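Local coordinates for thioredoxin reductase (Streptococcus pyogenes, PDB 5UWY), which probably catalyses the transfer of electrons from NADPH through FAD and a redox-active cysteine pair to the disulfide of thioredoxin, at residues Asp55-Ser58 and Gly59-Ala63; Leu184-Arg187 and Ala188-Asn191; Tyr124-Ser127 and Arg128-Tyr132. All coordinates share one frame; numbering follows the deposited sequence.

Interaction 1 of 3, residues Asp55-Ser58 and Gly59-Ala63; sequences DHIS and GPELA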
loop_
_atom_site.group_PDB
_atom_site.type_symbol
_atom_site.label_atom_id
_atom_site.label_comp_id
_atom_site.label_asym_id
_atom_site.label_seq_id
_atom_site.Cartn_x
_atom_site.Cartn_y
_atom_site.Cartn_z
ATOM N N ASP A 55 11.843 11.598 -1.092
ATOM C CA ASP A 55 12.986 11.314 -1.952
ATOM C C ASP A 55 13.988 10.416 -1.237
ATOM O O ASP A 55 14.346 9.341 -1.728
ATOM C CB ASP A 55 13.641 12.625 -2.396
ATOM C CG ASP A 55 14.846 12.406 -3.291
ATOM O OD1 ASP A 55 15.917 12.016 -2.778
ATOM O OD2 ASP A 55 14.717 12.611 -4.517
ATOM N N HIS A 56 14.450 10.847 -0.067
ATOM C CA HIS A 56 15.312 10.022 0.761
ATOM C C HIS A 56 15.025 10.340 2.219
ATOM O O HIS A 56 14.764 11.492 2.572
ATOM C CB HIS A 56 16.797 10.234 0.433
ATOM C CG HIS A 56 17.315 11.595 0.786
ATOM N ND1 HIS A 56 16.524 12.722 0.776
ATOM C CD2 HIS A 56 18.552 12.008 1.150
ATOM C CE1 HIS A 56 17.248 13.770 1.125
ATOM N NE2 HIS A 56 18.483 13.364 1.357
ATOM N N ILE A 57 15.065 9.306 3.057
ATOM C CA ILE A 57 14.725 9.427 4.468
ATOM C C ILE A 57 15.253 8.183 5.165
ATOM O O ILE A 57 15.377 7.117 4.554
ATOM C CB ILE A 57 13.196 9.602 4.655
ATOM C CG1 ILE A 57 12.851 9.954 6.104
ATOM C CG2 ILE A 57 12.449 8.356 4.196
ATOM C CD1 ILE A 57 11.694 10.918 6.235
ATOM N N SER A 58 15.584 8.323 6.443
ATOM C CA SER A 58 16.114 7.212 7.217
ATOM C C SER A 58 14.992 6.506 7.968
ATOM O O SER A 58 13.905 7.052 8.171
ATOM C CB SER A 58 17.190 7.688 8.199
ATOM O OG SER A 58 16.646 7.965 9.477
ATOM N N GLY A 59 15.274 5.271 8.376
ATOM C CA GLY A 59 14.320 4.452 9.087
ATOM C C GLY A 59 13.700 5.125 10.298
ATOM O O GLY A 59 12.474 5.233 10.407
ATOM N N PRO A 60 14.532 5.574 11.244
ATOM C CA PRO A 60 13.977 6.199 12.458
ATOM C C PRO A 60 13.140 7.443 12.206
ATOM O O PRO A 60 12.064 7.580 12.804
ATOM C CB PRO A 60 15.233 6.513 13.279
ATOM C CG PRO A 60 16.195 5.449 12.877
ATOM C CD PRO A 60 15.960 5.244 11.405
ATOM N N GLU A 61 13.591 8.365 11.349
ATOM C CA GLU A 61 12.828 9.598 11.171
ATOM C C GLU A 61 11.526 9.352 10.418
ATOM O O GLU A 61 10.539 10.063 10.643
ATOM C CB GLU A 61 13.665 10.668 10.463
ATOM C CG GLU A 61 14.486 10.187 9.282
ATOM C CD GLU A 61 15.431 11.260 8.761
ATOM O OE1 GLU A 61 14.974 12.404 8.539
ATOM O OE2 GLU A 61 16.629 10.964 8.578
ATOM N N LEU A 62 11.495 8.353 9.535
ATOM C CA LEU A 62 10.236 7.997 8.892
ATOM C C LEU A 62 9.310 7.282 9.868
ATOM O O LEU A 62 8.091 7.491 9.844
ATOM C CB LEU A 62 10.497 7.132 7.660
ATOM C CG LEU A 62 9.245 6.808 6.844
ATOM C CD1 LEU A 62 8.468 8.066 6.505
ATOM C CD2 LEU A 62 9.568 6.014 5.579
ATOM N N ALA A 63 9.874 6.438 10.736
ATOM C CA ALA A 63 9.078 5.793 11.773
ATOM C C ALA A 63 8.421 6.824 12.681
ATOM O O ALA A 63 7.236 6.704 13.017
ATOM C CB ALA A 63 9.955 4.841 12.584
#

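Interaction 2 of 3, residues Leu184-Arg187 and Ala188-Asn191; sequences LQDR and AFAN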
loop_
_atom_site.group_PDB
_atom_site.type_symbol
_atom_site.label_atom_id
_atom_site.label_comp_id
_atom_site.label_asym_id
_atom_site.label_seq_id
_atom_site.Cartn_x
_atom_site.Cartn_y
_atom_site.Cartn_z
ATOM N N LEU A 184 17.283 -21.497 -13.131
ATOM C CA LEU A 184 17.959 -20.327 -12.583
ATOM C C LEU A 184 19.463 -20.538 -12.499
ATOM O O LEU A 184 20.227 -19.571 -12.599
ATOM C CB LEU A 184 17.390 -19.984 -11.209
ATOM C CG LEU A 184 15.872 -19.818 -11.173
ATOM C CD1 LEU A 184 15.357 -19.915 -9.746
ATOM C CD2 LEU A 184 15.453 -18.503 -11.823
ATOM N N GLN A 185 19.907 -21.781 -12.302
ATOM C CA GLN A 185 21.335 -22.071 -12.392
ATOM C C GLN A 185 21.865 -21.727 -13.777
ATOM O O GLN A 185 22.860 -21.006 -13.914
ATOM C CB GLN A 185 21.603 -23.540 -12.063
ATOM C CG GLN A 185 21.368 -23.918 -10.610
ATOM C CD GLN A 185 21.998 -25.251 -10.250
ATOM O OE1 GLN A 185 23.164 -25.503 -10.560
ATOM N NE2 GLN A 185 21.228 -26.112 -9.594
ATOM N N ASP A 186 21.196 -22.225 -14.821
ATOM C CA ASP A 186 21.598 -21.905 -16.186
ATOM C C ASP A 186 21.544 -20.404 -16.439
ATOM O O ASP A 186 22.449 -19.839 -17.067
ATOM C CB ASP A 186 20.706 -22.648 -17.181
ATOM C CG ASP A 186 20.983 -24.140 -17.215
ATOM O OD1 ASP A 186 22.148 -24.535 -17.001
ATOM O OD2 ASP A 186 20.034 -24.916 -17.454
ATOM N N ARG A 187 20.491 -19.742 -15.953
ATOM C CA ARG A 187 20.373 -18.297 -16.130
ATOM C C ARG A 187 21.532 -17.563 -15.467
ATOM O O ARG A 187 22.021 -16.553 -15.990
ATOM C CB ARG A 187 19.037 -17.810 -15.569
ATOM C CG ARG A 187 18.776 -16.326 -15.763
ATOM C CD ARG A 187 17.388 -16.092 -16.339
ATOM N NE ARG A 187 16.351 -16.742 -15.542
ATOM C CZ ARG A 187 15.123 -16.998 -15.981
ATOM N NH1 ARG A 187 14.777 -16.665 -17.217
ATOM N NH2 ARG A 187 14.243 -17.595 -15.189
ATOM N N ALA A 188 21.989 -18.056 -14.315
ATOM C CA ALA A 188 23.114 -17.425 -13.635
ATOM C C ALA A 188 24.413 -17.666 -14.392
ATOM O O ALA A 188 25.142 -16.720 -14.707
ATOM C CB ALA A 188 23.217 -17.941 -12.200
ATOM N N PHE A 189 24.713 -18.930 -14.708
ATOM C CA PHE A 189 25.922 -19.235 -15.468
ATOM C C PHE A 189 25.964 -18.469 -16.785
ATOM O O PHE A 189 27.051 -18.179 -17.300
ATOM C CB PHE A 189 26.020 -20.740 -15.730
ATOM C CG PHE A 189 25.907 -21.589 -14.491
ATOM C CD1 PHE A 189 26.508 -21.199 -13.302
ATOM C CD2 PHE A 189 25.202 -22.783 -14.518
ATOM C CE1 PHE A 189 26.403 -21.982 -12.165
ATOM C CE2 PHE A 189 25.089 -23.569 -13.384
ATOM C CZ PHE A 189 25.692 -23.168 -12.207
ATOM N N ALA A 190 24.796 -18.120 -17.335
ATOM C CA ALA A 190 24.746 -17.403 -18.604
ATOM C C ALA A 190 25.073 -15.921 -18.454
ATOM O O ALA A 190 25.620 -15.319 -19.384
ATOM C CB ALA A 190 23.368 -17.572 -19.245
ATOM N N ASN A 191 24.755 -15.319 -17.310
ATOM C CA ASN A 191 25.015 -13.897 -17.122
ATOM C C ASN A 191 26.508 -13.658 -16.918
ATOM O O ASN A 191 27.172 -14.375 -16.166
ATOM C CB ASN A 191 24.210 -13.363 -15.932
ATOM C CG ASN A 191 24.490 -11.893 -15.633
ATOM O OD1 ASN A 191 25.600 -11.513 -15.253
ATOM N ND2 ASN A 191 23.473 -11.060 -15.808
#

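Interaction 3 of 3, residues Tyr124-Ser127 and Arg128-Tyr132; sequences YYTS and RGVSY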
loop_
_atom_site.group_PDB
_atom_site.type_symbol
_atom_site.label_atom_id
_atom_site.label_comp_id
_atom_site.label_asym_id
_atom_site.label_seq_id
_atom_site.Cartn_x
_atom_site.Cartn_y
_atom_site.Cartn_z
ATOM N N TYR A 124 27.637 -5.270 12.554
ATOM C CA TYR A 124 28.194 -3.927 12.569
ATOM C C TYR A 124 27.836 -3.153 11.304
ATOM O O TYR A 124 27.306 -2.038 11.376
ATOM C CB TYR A 124 29.705 -4.011 12.749
ATOM C CG TYR A 124 30.338 -2.718 13.178
ATOM C CD1 TYR A 124 30.249 -2.283 14.494
ATOM C CD2 TYR A 124 31.021 -1.933 12.268
ATOM C CE1 TYR A 124 30.828 -1.094 14.887
ATOM C CE2 TYR A 124 31.602 -0.750 12.649
ATOM C CZ TYR A 124 31.502 -0.337 13.956
ATOM O OH TYR A 124 32.085 0.844 14.318
ATOM N N TYR A 125 28.096 -3.734 10.134
ATOM C CA TYR A 125 27.897 -3.040 8.869
ATOM C C TYR A 125 26.524 -3.303 8.254
ATOM O O TYR A 125 26.347 -3.097 7.047
ATOM C CB TYR A 125 29.004 -3.423 7.887
ATOM C CG TYR A 125 30.376 -2.970 8.327
ATOM C CD1 TYR A 125 30.820 -1.680 8.065
ATOM C CD2 TYR A 125 31.224 -3.827 9.018
ATOM C CE1 TYR A 125 32.072 -1.257 8.473
ATOM C CE2 TYR A 125 32.477 -3.414 9.429
ATOM C CZ TYR A 125 32.896 -2.129 9.154
ATOM O OH TYR A 125 34.144 -1.714 9.562
ATOM N N THR A 126 25.553 -3.743 9.053
ATOM C CA THR A 126 24.206 -3.967 8.546
ATOM C C THR A 126 23.615 -2.659 8.037
ATOM O O THR A 126 23.662 -1.634 8.724
ATOM C CB THR A 126 23.323 -4.567 9.642
ATOM O OG1 THR A 126 23.613 -5.965 9.783
ATOM C CG2 THR A 126 21.850 -4.398 9.302
ATOM N N SER A 127 23.073 -2.698 6.817
ATOM C CA SER A 127 22.549 -1.529 6.107
ATOM C C SER A 127 23.622 -0.469 5.872
ATOM O O SER A 127 23.310 0.712 5.690
ATOM C CB SER A 127 21.344 -0.921 6.834
ATOM O OG SER A 127 21.734 0.169 7.645
ATOM N N ARG A 128 24.892 -0.874 5.876
ATOM C CA ARG A 128 26.013 -0.012 5.517
ATOM C C ARG A 128 26.975 -0.750 4.597
ATOM O O ARG A 128 28.168 -0.441 4.557
ATOM C CB ARG A 128 26.753 0.492 6.755
ATOM C CG ARG A 128 25.886 1.229 7.755
ATOM C CD ARG A 128 26.564 1.287 9.110
ATOM N NE ARG A 128 26.018 2.342 9.960
ATOM C CZ ARG A 128 26.470 3.593 9.974
ATOM N NH1 ARG A 128 27.471 3.942 9.180
ATOM N NH2 ARG A 128 25.920 4.492 10.779
ATOM N N GLY A 129 26.465 -1.728 3.858
ATOM C CA GLY A 129 27.290 -2.625 3.079
ATOM C C GLY A 129 26.795 -4.046 3.234
ATOM O O GLY A 129 26.937 -4.872 2.327
ATOM N N VAL A 130 26.210 -4.337 4.395
ATOM C CA VAL A 130 25.496 -5.583 4.637
ATOM C C VAL A 130 24.012 -5.318 4.448
ATOM O O VAL A 130 23.480 -4.322 4.955
ATOM C CB VAL A 130 25.779 -6.135 6.043
ATOM C CG1 VAL A 130 25.168 -7.522 6.198
ATOM C CG2 VAL A 130 27.269 -6.170 6.310
ATOM N N SER A 131 23.341 -6.202 3.720
ATOM C CA SER A 131 21.923 -6.032 3.451
ATOM C C SER A 131 21.292 -7.402 3.272
ATOM O O SER A 131 21.934 -8.338 2.794
ATOM C CB SER A 131 21.682 -5.171 2.207
ATOM O OG SER A 131 20.380 -4.616 2.219
ATOM N N TYR A 132 20.028 -7.512 3.673
ATOM C CA TYR A 132 19.260 -8.734 3.483
ATOM C C TYR A 132 18.134 -8.540 2.477
ATOM O O TYR A 132 17.185 -9.330 2.455
ATOM C CB TYR A 132 18.706 -9.227 4.821
ATOM C CG TYR A 132 19.742 -9.379 5.915
ATOM C CD1 TYR A 132 20.456 -10.562 6.068
ATOM C CD2 TYR A 132 20.004 -8.338 6.797
ATOM C CE1 TYR A 132 21.405 -10.701 7.072
ATOM C CE2 TYR A 132 20.950 -8.468 7.801
ATOM C CZ TYR A 132 21.648 -9.651 7.935
ATOM O OH TYR A 132 22.587 -9.782 8.934
#

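Interaction 1 of 3, residues Asp55-Ser58 and Gly59-Ala63
Ser58 meets Glu61 through its hydroxyl and Leu62 through its carbonyl, and the evidence that the helix starts here builds up residue by residue. Gly59 opens the first turn, its carbonyl O accepting from Ala63 N at 2.9 Å. Pro60, whose ring nitrogen has no hydrogen to give, sets its CD 3.4 Å from Ser58 OG, so the ring packs beside the hydroxyl. Glu61 then folds back over the preceding loop. Its CG lies between backbone N and carbonyl carbon (chi1 43°), which swings the chain towards Ser58; beyond CG the chain is extended. There Ser58 OG donates to Glu61 OE2 at 3.1 Å, and OE2 accepts with its anti lone pair, the one away from the other carboxylate oxygen, while Glu61 CG also lies 3.6 Å from Ile57 CG1. Leu62 makes the backbone link, its N donating to Ser58 O (3.1 Å, 159° at the hydrogen). Its side chain meets Ile57 at about a right angle, CD2 standing 4.0 Å from Ile57 CG2, and also touches Met42. At the start of 55-58, Asp55 OD2 forms a salt bridge with Lys72 of the second subunit. Together these contacts describe a helix N-terminus with serine at the N-cap and glutamate three residues on, here starting helix 59-71, where the Leu62 side chain lies about 7 Å from the bound FAD.

Interaction 2 of 3, residues Leu184-Arg187 and Ala188-Asn191
Phe189 packs against Gln185 one helical turn earlier, and a backbone bond between the same two residues underlies that packing. Four i to i+4 links cross from 184-187 to 188-191. Phe189 N to Gln185 O is the straightest of them (2.9 Å, 176° at the hydrogen), and Ala188 N to Leu184 O matches it in length at 2.9 Å but is more bent. Ala190 N reaches Asp186 O. The last link, Asn191 N to Arg187 O, lengthens to 3.3 Å, and Asn191 N also donates to Ala188 O, which fits a helix ending where Asn191 leaves helical backbone angles.

The helix so held is 182-190, the crossover of a beta-alpha-beta unit between strands 168-172 and 194-197, neighbours in a parallel sheet; in relatives this domain binds NADPH.

Among the side-chain contacts, Phe189 turns its CG anti to the carbonyl carbon (chi1 -53°), laying the ring back over its own turn. Gln185 O then sits over one ring face, 3.0 Å above the plane and offset toward the rim. The Gln185 side chain runs alongside the ring in the same direction, CB 3.7 Å from Phe189 CE2 and OE1 3.8 Å from Phe189 CZ, with its amide turned 81° from the ring plane. Gln185 NE2 is held by Ala180 O.

Toward helix 153-162, Ala188 packs on Val156, Arg187 on Ile160 and Leu184 on Asp153 and Glu157. Arg187 NE also makes a weak, long ion pair with Glu304 of the second subunit.

Interaction 3 of 3, residues Tyr124-Ser127 and Arg128-Tyr132
Tyr125 O is gripped by two backbone donors, Arg128 N and Val130 N, each at 2.9 Å and arriving from opposite faces of the carbonyl plane. Arg128 N stands well above that plane, 51° out of it, whereas Val130 N is less tilted. The first bond closes a type II beta turn over Tyr125-Arg128, with Ser127 at positive phi (60°) in its third position. The second belongs to a single bridge between Thr126 and Val130, whose CA atoms are 4.4 Å apart; Ser127 N returns to Val130 O, though at 2.5 Å the modelled length is doubtful. One apolar side-chain pair backs the bridge: Tyr125 CB lies 3.6 Å from Val130 CG2, which chi1 of Val130 (-173°) leaves beside its backbone N and close to the Tyr125 carbonyl. Thr126 OG1 approaches Tyr132 OH only to 4.0 Å, its polar partner being Glu122 O. The Arg128 chain, extended from CG to NE, carries its guanidinium to a cation-pi contact with Phe46. The turn thereby leads into strand 130-131, an outermost strand of a parallel sheet, where Val130 packs on Val233, and on to Tyr132, whose side chain is about 4 Å from the bound FAD, just ahead of the Cys133-Cys136 disulfide of thioredoxin reductase.

All three are local, partly buried contacts, but they organise different parts of the fold. Interactions 1 and 3, with centres about 17 Å apart and nearest atoms about 8 Å apart, do not touch; both nevertheless reach the loop around Asn43-Asp47 and come near FAD. Interaction 2 lies farthest out, its centre about 28 Å from the chain centre against about 16 Å and 15 Å for the centres of interactions 1 and 3. A side-chain hydroxyl-to-carboxylate bond distinguishes the helix start at 55-63, repeated backbone bonds dominate the helix end at 184-191, and a shared carbonyl shapes the turn at 124-132. Interactions 2 and 3 serve the same sheet, through a crossover helix and an outermost strand.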